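Local coordinates for pngf-ii (PDB 4R4X), which acts as a peptide:N-glycosidase, probably hydrolysing the link between N-linked glycans and asparagine to release the sugar chains from glycoproteins, at residues A[65-68]-A[69-72]; A[176-179]-A[180-184]; A[203-206]-A[207-210]; A[458-461]-A[462-466]. All coordinates share one frame; numbering follows the deposited sequence.

Interaction 1 of 4, residues A[65-68]-A[69-72]; sequences FLNN and NEIV
Glu70 and Leu66 face each other across the turn of a beta hairpin, where strand 59-65 hands over to strand 70-76. The backbones are tied by Leu66 N, which donates to Glu70 O at 3.0 Å with a nearly straight N-H...O angle of 170°. Beside this bond the side chain of Glu70 runs out fully extended, CG anti to the backbone N (chi1 -169°), and this carries the carboxylate slantwise across the delta branch of Leu66, with Glu70 CD 3.9 Å from Leu66 CD1. Leu66 CD1 also lies 4.1 Å from Val72 CG1, so that Leu66 touches two alternate residues of the strand on one side of the hairpin. On the other side Phe65 and Ile71 form an antiparallel non-hydrogen-bonded pair and point the same way. Ile71 CD1 sits over one face of the Phe65 ring, 4.2 Å from its centroid, in a CH-pi contact. At the exposed tip Asn69 keeps CG beside its own backbone N (chi1 -46°), which leaves the side chain close to the Asn68 peptide, Asn69 CG being 3.5 Å from Asn68 C. Beyond the hairpin, Phe65 stacks on Phe48 and touches Leu162, while Ile71 packs on Phe163 of helix 160-163. Strand 70-76 runs parallel to strand 167-170, Ile71 bonding to the backbone of Asn167 and Thr169, and helix 173-182 lies against Glu70 and Val72.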
# COMPACT_ATOMS: atom_id res chain seq x y z
N PHE A 65 -15.68 9.55 15.09
CA PHE A 65 -15.56 10.88 14.52
C PHE A 65 -14.38 10.79 13.56
O PHE A 65 -13.27 10.61 13.99
CB PHE A 65 -15.30 11.91 15.62
CG PHE A 65 -16.47 12.12 16.55
CD1 PHE A 65 -16.99 11.08 17.30
CD2 PHE A 65 -17.04 13.38 16.68
CE1 PHE A 65 -18.07 11.28 18.16
CE2 PHE A 65 -18.12 13.59 17.53
CZ PHE A 65 -18.64 12.53 18.27
N LEU A 66 -14.65 10.87 12.27
CA LEU A 66 -13.62 10.52 11.27
C LEU A 66 -12.87 11.73 10.80
O LEU A 66 -11.66 11.67 10.51
CB LEU A 66 -14.27 9.84 10.07
CG LEU A 66 -15.06 8.58 10.42
CD1 LEU A 66 -15.56 7.96 9.13
CD2 LEU A 66 -14.21 7.61 11.20
N ASN A 67 -13.60 12.83 10.71
CA ASN A 67 -13.00 14.10 10.32
C ASN A 67 -13.93 15.19 10.84
O ASN A 67 -14.86 14.88 11.60
CB ASN A 67 -12.76 14.13 8.80
CG ASN A 67 -14.01 13.80 7.99
OD1 ASN A 67 -14.09 12.79 7.30
ND2 ASN A 67 -14.97 14.67 8.05
N ASN A 68 -13.70 16.45 10.47
CA ASN A 68 -14.46 17.56 11.06
C ASN A 68 -15.95 17.52 10.77
O ASN A 68 -16.74 18.15 11.48
CB ASN A 68 -13.91 18.90 10.59
CG ASN A 68 -12.51 19.16 11.09
OD1 ASN A 68 -12.33 19.79 12.13
ND2 ASN A 68 -11.51 18.64 10.37
N ASN A 69 -16.34 16.78 9.74
CA ASN A 69 -17.72 16.74 9.31
C ASN A 69 -18.41 15.37 9.47
O ASN A 69 -19.63 15.32 9.57
CB ASN A 69 -17.80 17.21 7.86
CG ASN A 69 -16.97 18.47 7.60
OD1 ASN A 69 -17.18 19.51 8.22
ND2 ASN A 69 -16.00 18.37 6.69
N GLU A 70 -17.65 14.28 9.50
CA GLU A 70 -18.25 12.95 9.30
C GLU A 70 -18.22 12.14 10.59
O GLU A 70 -17.19 12.04 11.22
CB GLU A 70 -17.49 12.18 8.22
CG GLU A 70 -18.13 10.90 7.71
CD GLU A 70 -17.36 10.29 6.53
OE1 GLU A 70 -16.33 10.86 6.08
OE2 GLU A 70 -17.78 9.22 6.04
N ILE A 71 -19.37 11.57 10.93
CA ILE A 71 -19.48 10.61 12.03
C ILE A 71 -20.21 9.35 11.55
O ILE A 71 -21.28 9.44 10.93
CB ILE A 71 -20.34 11.19 13.18
CG1 ILE A 71 -19.71 12.48 13.75
CG2 ILE A 71 -20.51 10.16 14.31
CD1 ILE A 71 -20.66 13.24 14.66
N VAL A 72 -19.64 8.19 11.88
CA VAL A 72 -20.31 6.93 11.68
C VAL A 72 -20.67 6.32 13.03
O VAL A 72 -20.04 6.62 14.06
CB VAL A 72 -19.51 5.95 10.80
CG1 VAL A 72 -19.36 6.53 9.40
CG2 VAL A 72 -18.14 5.61 11.36

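Interaction 2 of 4, residues A[176-179]-A[180-184]; sequences YKDM and IWKSR
This is an intrahelical contact along the last turns of helix 173-182, in which Asp178 and Lys182, four residues apart, form a salt bridge on a solvent-facing flank while Tyr176 and Ile180 pack on a buried one. Lys182 NZ reaches Asp178 OD2 at 2.7 Å and uses its syn lone pair. The extended lysine chain crosses the aspartate at a slant to get there, and Asp178 turns CG anti to its own N (chi1 -173°) to meet it. The second oxygen, Asp178 OD1, lies at the edge of the Trp181 ring and near its plane, 3.4 Å from Trp181 CE3, with the carboxylate and ring planes 54° apart. On the buried flank Ile180 CD1 approaches the Tyr176 ring obliquely, 3.6 Å from Tyr176 CE2. Backbone bonds from Ile180 N to Tyr176 O, Trp181 N to Lys177 O and Lys182 N to Asp178 O keep alpha-helical spacing. Near the close of the helix the Ser183 hydroxyl donates back, OG to Ile180 O at 2.7 Å. Tyr176 OH is held by Glu49, its ring rests on Val72 and Thr74 of strand 70-76, and Ile180 packs on Pro47 and on Ala64 of strand 59-65.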
# COMPACT_ATOMS: atom_id res chain seq x y z
N TYR A 176 -18.13 -0.10 9.82
CA TYR A 176 -17.76 0.88 10.84
C TYR A 176 -16.22 0.87 11.06
O TYR A 176 -15.55 1.90 10.96
CB TYR A 176 -18.53 0.57 12.12
CG TYR A 176 -18.17 1.42 13.30
CD1 TYR A 176 -18.79 2.66 13.51
CD2 TYR A 176 -17.26 0.97 14.24
CE1 TYR A 176 -18.45 3.45 14.59
CE2 TYR A 176 -16.94 1.75 15.34
CZ TYR A 176 -17.54 2.98 15.50
OH TYR A 176 -17.18 3.74 16.56
N LYS A 177 -15.68 -0.32 11.32
CA LYS A 177 -14.24 -0.47 11.60
C LYS A 177 -13.41 -0.11 10.38
O LYS A 177 -12.35 0.52 10.50
CB LYS A 177 -13.91 -1.90 12.03
CG LYS A 177 -14.54 -2.33 13.36
CD LYS A 177 -13.91 -1.61 14.53
CE LYS A 177 -14.39 -2.19 15.85
NZ LYS A 177 -13.56 -1.64 16.93
N ASP A 178 -13.89 -0.54 9.22
CA ASP A 178 -13.21 -0.29 7.94
C ASP A 178 -13.08 1.20 7.68
O ASP A 178 -12.02 1.68 7.24
CB ASP A 178 -13.99 -0.95 6.80
CG ASP A 178 -13.25 -0.88 5.46
OD1 ASP A 178 -12.17 -1.52 5.32
OD2 ASP A 178 -13.77 -0.22 4.53
N MSE A 179 -14.14 1.94 7.96
CA MSE A 179 -14.13 3.39 7.73
C MSE A 179 -13.20 4.09 8.69
O MSE A 179 -12.49 5.03 8.30
CB MSE A 179 -15.55 3.96 7.78
CG MSE A 179 -16.28 3.46 6.53
SE MSE A 179 -18.13 4.11 6.51
CE MSE A 179 -17.75 6.00 6.10
N ILE A 180 -13.15 3.63 9.94
CA ILE A 180 -12.15 4.15 10.89
C ILE A 180 -10.74 3.92 10.33
O ILE A 180 -9.90 4.85 10.30
CB ILE A 180 -12.26 3.50 12.28
CG1 ILE A 180 -13.55 3.91 12.99
CG2 ILE A 180 -11.07 3.88 13.17
CD1 ILE A 180 -13.81 3.14 14.27
N TRP A 181 -10.47 2.68 9.90
CA TRP A 181 -9.15 2.33 9.33
C TRP A 181 -8.77 3.22 8.16
O TRP A 181 -7.68 3.84 8.16
CB TRP A 181 -9.10 0.85 8.94
CG TRP A 181 -7.91 0.46 8.12
CD1 TRP A 181 -6.59 0.63 8.44
CD2 TRP A 181 -7.94 -0.15 6.83
NE1 TRP A 181 -5.79 0.12 7.44
CE2 TRP A 181 -6.59 -0.35 6.43
CE3 TRP A 181 -8.96 -0.58 5.99
CZ2 TRP A 181 -6.26 -0.93 5.22
CZ3 TRP A 181 -8.64 -1.14 4.79
CH2 TRP A 181 -7.29 -1.32 4.40
N LYS A 182 -9.68 3.36 7.20
CA LYS A 182 -9.40 4.15 6.00
C LYS A 182 -9.23 5.65 6.29
O LYS A 182 -8.59 6.35 5.52
CB LYS A 182 -10.48 3.93 4.93
CG LYS A 182 -10.28 2.62 4.20
CD LYS A 182 -11.49 2.20 3.39
CE LYS A 182 -11.25 0.85 2.72
NZ LYS A 182 -12.54 0.32 2.21
N SER A 183 -9.78 6.13 7.41
CA SER A 183 -9.63 7.53 7.78
C SER A 183 -8.21 7.87 8.28
O SER A 183 -7.84 9.05 8.42
CB SER A 183 -10.67 7.91 8.85
OG SER A 183 -10.28 7.47 10.15
N ARG A 184 -7.41 6.84 8.54
CA ARG A 184 -6.08 7.05 9.09
C ARG A 184 -5.03 7.38 8.02
O ARG A 184 -3.90 7.72 8.34
CB ARG A 184 -5.64 5.81 9.87
CG ARG A 184 -6.55 5.43 11.00
CD ARG A 184 -5.98 4.29 11.81
NE ARG A 184 -6.83 3.93 12.95
CZ ARG A 184 -6.82 4.51 14.15
NH1 ARG A 184 -6.01 5.53 14.42
NH2 ARG A 184 -7.63 4.08 15.09

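Interaction 3 of 4, residues A[203-206]-A[207-210]; sequences KSDQ and VIQR
An Asx turn built on Asp205 reverses the chain just ahead of the edge strand 209-211, and the segments 203-206 and 207-210 run nearly antiparallel on either side of it. Asp205 OD1 accepts two backbone N-H groups: Val207 N at 2.9 Å, nearly in line with the C-O bond, and Ile208 N at 2.8 Å, from above the carboxylate plane. The backbone of Asp205 is bound as well, its N donating to Ile208 O at 2.9 Å, so the aspartate engages Ile208 through both main chain and side chain. CG stands between the backbone N and the carbonyl carbon (chi1 57°), which folds the carboxylate back over the turn. The other oxygen, Asp205 OD2, is taken end-on by Arg210: NH2 at 3.0 Å and NH1 at 3.2 Å both donate to that single atom in a salt bridge. OD2 lies in the guanidinium plane, whereas the carboxylate plane is turned 66° against it. Arg210 NH2 makes a further bond to Lys203 O at 2.8 Å, lying in that carbonyl's plane, and Ile208 CG2 sits over the centre of one guanidinium face. These contacts together restrict rotation of the arginine head. The backbone of the arginine is fixed too: Arg210 N donates to Ser204 OG at 2.9 Å along an almost straight line. Arg210 NH1 is shared with Glu194 of strand 186-196, where Ile208 also packs on Phe191. The Gln209 side chain bonds to Tyr263 of helix 262-268, while its backbone bonds to Leu218 and joins strand 209-211 to strand 216-222 at the margin of a large antiparallel sheet.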
# COMPACT_ATOMS: atom_id res chain seq x y z
N LYS A 203 -10.79 1.69 -27.30
CA LYS A 203 -10.53 3.11 -27.49
C LYS A 203 -10.59 3.89 -26.18
O LYS A 203 -11.16 3.43 -25.20
CB LYS A 203 -11.48 3.72 -28.54
CG LYS A 203 -12.92 3.26 -28.44
CD LYS A 203 -13.69 3.54 -29.73
CE LYS A 203 -14.01 5.02 -29.91
NZ LYS A 203 -14.90 5.56 -28.85
N SER A 204 -9.98 5.06 -26.20
CA SER A 204 -9.98 5.95 -25.06
C SER A 204 -11.39 6.49 -24.80
O SER A 204 -12.22 6.53 -25.71
CB SER A 204 -9.03 7.09 -25.32
OG SER A 204 -7.72 6.61 -25.50
N ASP A 205 -11.67 6.87 -23.56
CA ASP A 205 -12.88 7.62 -23.22
C ASP A 205 -12.42 8.90 -22.53
O ASP A 205 -11.25 9.25 -22.60
CB ASP A 205 -13.86 6.78 -22.37
CG ASP A 205 -13.22 6.25 -21.07
OD1 ASP A 205 -12.76 7.07 -20.24
OD2 ASP A 205 -13.20 5.02 -20.86
N GLN A 206 -13.32 9.63 -21.88
CA GLN A 206 -12.92 10.93 -21.36
C GLN A 206 -12.07 10.89 -20.09
O GLN A 206 -11.39 11.88 -19.77
CB GLN A 206 -14.16 11.81 -21.16
CG GLN A 206 -14.49 12.71 -22.34
CD GLN A 206 -15.35 13.88 -21.88
OE1 GLN A 206 -14.85 14.98 -21.63
NE2 GLN A 206 -16.62 13.62 -21.69
N VAL A 207 -12.07 9.75 -19.40
CA VAL A 207 -11.34 9.56 -18.15
C VAL A 207 -10.10 8.68 -18.35
O VAL A 207 -9.00 9.04 -17.90
CB VAL A 207 -12.27 8.94 -17.07
CG1 VAL A 207 -11.51 8.71 -15.77
CG2 VAL A 207 -13.47 9.83 -16.80
N ILE A 208 -10.25 7.56 -19.04
CA ILE A 208 -9.15 6.63 -19.29
C ILE A 208 -8.70 6.63 -20.75
O ILE A 208 -9.49 6.36 -21.66
CB ILE A 208 -9.57 5.21 -18.91
CG1 ILE A 208 -9.99 5.20 -17.44
CG2 ILE A 208 -8.43 4.21 -19.17
CD1 ILE A 208 -10.33 3.84 -16.88
N GLN A 209 -7.42 6.91 -20.98
CA GLN A 209 -6.82 6.76 -22.29
C GLN A 209 -6.30 5.34 -22.45
O GLN A 209 -5.75 4.74 -21.49
CB GLN A 209 -5.71 7.77 -22.48
CG GLN A 209 -6.19 9.21 -22.30
CD GLN A 209 -5.04 10.20 -22.20
OE1 GLN A 209 -4.85 10.86 -21.19
NE2 GLN A 209 -4.30 10.30 -23.25
N ARG A 210 -6.44 4.80 -23.65
CA ARG A 210 -6.02 3.42 -23.92
C ARG A 210 -5.11 3.38 -25.13
O ARG A 210 -5.43 3.95 -26.17
CB ARG A 210 -7.22 2.52 -24.16
CG ARG A 210 -8.26 2.58 -23.06
CD ARG A 210 -9.31 1.46 -23.17
NE ARG A 210 -10.09 1.43 -21.93
CZ ARG A 210 -11.03 2.32 -21.60
NH1 ARG A 210 -11.64 2.22 -20.43
NH2 ARG A 210 -11.35 3.33 -22.42

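Interaction 4 of 4, residues A[458-461]-A[462-466]; sequences RTDC and GSYRL
The backbone enters a 3-10 turn here, with two successive i to i+3 bonds: Ser463 N donates to Asp460 O at 3.0 Å and Tyr464 N to Cys461 O at 3.2 Å. Both donors stand well above the plane of the carbonyl they meet. Asp460 O takes a second bond from Ser463 OG, also at 3.0 Å and from the same face. A water accepts from Gly462 N and donates to Thr459 O, bridging the start of the turn, and the disulfide between Cys461 and Cys489 ties it to a later loop. The Asp460 carboxylate is the polar hub of the side chains. Arg458 grips it side-on, NE to Asp460 OD1 at 2.9 Å and NH2 to Asp460 OD2 at 3.2 Å, reached by a chain bent at chi2 and chi3. Tyr464 OH donates to Asp460 OD2 from the anti side at a short 2.5 Å, with the ring and carboxylate planes almost perpendicular, so OD2 is bound on two sides. Arg458 also bonds to Thr492 and to Ile493 O, tying the turn towards strand 493-504. Its guanidinium stands at 86° to the Tyr464 ring, and Arg458 NH2 comes to 4.0 Å from Tyr464 CE2.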
# COMPACT_ATOMS: atom_id res chain seq x y z
N ARG A 458 15.61 -16.16 -9.31
CA ARG A 458 14.54 -16.51 -8.34
C ARG A 458 14.35 -18.03 -8.35
O ARG A 458 14.17 -18.61 -9.39
CB ARG A 458 13.20 -15.89 -8.74
CG ARG A 458 13.12 -14.36 -8.68
CD ARG A 458 12.68 -13.79 -7.36
NE ARG A 458 11.35 -14.23 -6.92
CZ ARG A 458 10.21 -13.58 -7.13
NH1 ARG A 458 10.16 -12.45 -7.80
NH2 ARG A 458 9.09 -14.11 -6.67
N THR A 459 14.39 -18.64 -7.17
CA THR A 459 14.25 -20.08 -6.98
C THR A 459 13.03 -20.47 -6.11
O THR A 459 12.90 -21.63 -5.68
CB THR A 459 15.55 -20.64 -6.33
OG1 THR A 459 15.89 -19.88 -5.17
CG2 THR A 459 16.69 -20.55 -7.31
N ASP A 460 12.10 -19.52 -5.94
CA ASP A 460 10.92 -19.69 -5.07
C ASP A 460 9.61 -19.84 -5.84
O ASP A 460 8.52 -19.75 -5.24
CB ASP A 460 10.77 -18.49 -4.11
CG ASP A 460 10.64 -17.14 -4.85
OD1 ASP A 460 11.41 -16.89 -5.80
OD2 ASP A 460 9.78 -16.32 -4.47
N CYS A 461 9.69 -19.99 -7.17
CA CYS A 461 8.49 -19.86 -8.02
C CYS A 461 7.43 -20.92 -7.72
O CYS A 461 6.25 -20.66 -7.88
CB CYS A 461 8.86 -19.80 -9.51
SG CYS A 461 10.00 -18.44 -9.96
N GLY A 462 7.87 -22.10 -7.25
CA GLY A 462 6.97 -23.21 -6.88
C GLY A 462 6.01 -22.84 -5.76
O GLY A 462 4.97 -23.47 -5.63
N SER A 463 6.34 -21.82 -4.96
CA SER A 463 5.47 -21.32 -3.89
C SER A 463 4.11 -20.77 -4.34
O SER A 463 3.19 -20.74 -3.55
CB SER A 463 6.18 -20.23 -3.06
OG SER A 463 7.43 -20.69 -2.57
N TYR A 464 3.99 -20.32 -5.60
CA TYR A 464 2.86 -19.53 -6.06
C TYR A 464 1.96 -20.36 -6.98
O TYR A 464 1.13 -19.83 -7.73
CB TYR A 464 3.34 -18.22 -6.75
CG TYR A 464 4.40 -17.57 -5.88
CD1 TYR A 464 4.08 -17.01 -4.66
CD2 TYR A 464 5.72 -17.63 -6.24
CE1 TYR A 464 5.07 -16.50 -3.82
CE2 TYR A 464 6.71 -17.13 -5.43
CZ TYR A 464 6.40 -16.57 -4.23
OH TYR A 464 7.46 -16.10 -3.44
N ARG A 465 2.11 -21.68 -6.88
CA ARG A 465 1.41 -22.63 -7.75
C ARG A 465 -0.11 -22.40 -7.82
O ARG A 465 -0.70 -22.51 -8.90
CB ARG A 465 1.73 -24.06 -7.30
CG ARG A 465 1.12 -25.14 -8.16
CD ARG A 465 1.81 -25.24 -9.51
NE ARG A 465 1.16 -26.20 -10.40
CZ ARG A 465 0.16 -25.93 -11.23
NH1 ARG A 465 -0.37 -24.71 -11.31
NH2 ARG A 465 -0.31 -26.91 -11.99
N LEU A 466 -0.73 -22.06 -6.69
CA LEU A 466 -2.18 -21.96 -6.60
C LEU A 466 -2.75 -20.68 -7.24
O LEU A 466 -3.97 -20.52 -7.37
CB LEU A 466 -2.64 -22.07 -5.14
CG LEU A 466 -2.40 -23.41 -4.44
CD1 LEU A 466 -2.90 -23.38 -3.00
CD2 LEU A 466 -3.03 -24.56 -5.21
O HOH W 1 10.39 -23.18 -6.41

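Interactions 1 and 2 belong together: their centres are about 11 Å apart and they touch, helix 173-182 lying against the hairpin of strands 59-65 and 70-76. Both are partly buried, with apolar side chains on the inner flanks and polar ones outside. Interactions 3 and 4 are surface contacts in the N-terminal and C-terminal PNGase F regions respectively, with centres about 36 Å apart. In each an aspartate that serves a turn also binds an arginine, but interaction 3 brings the two terminal nitrogens end-on to one oxygen, whereas interaction 4 uses NE and one terminal nitrogen, side-on, one to each oxygen. Interaction 2 instead pairs its aspartate with a lysine along a helix, and interaction 1 relies chiefly on apolar packing and one backbone bond across the turn.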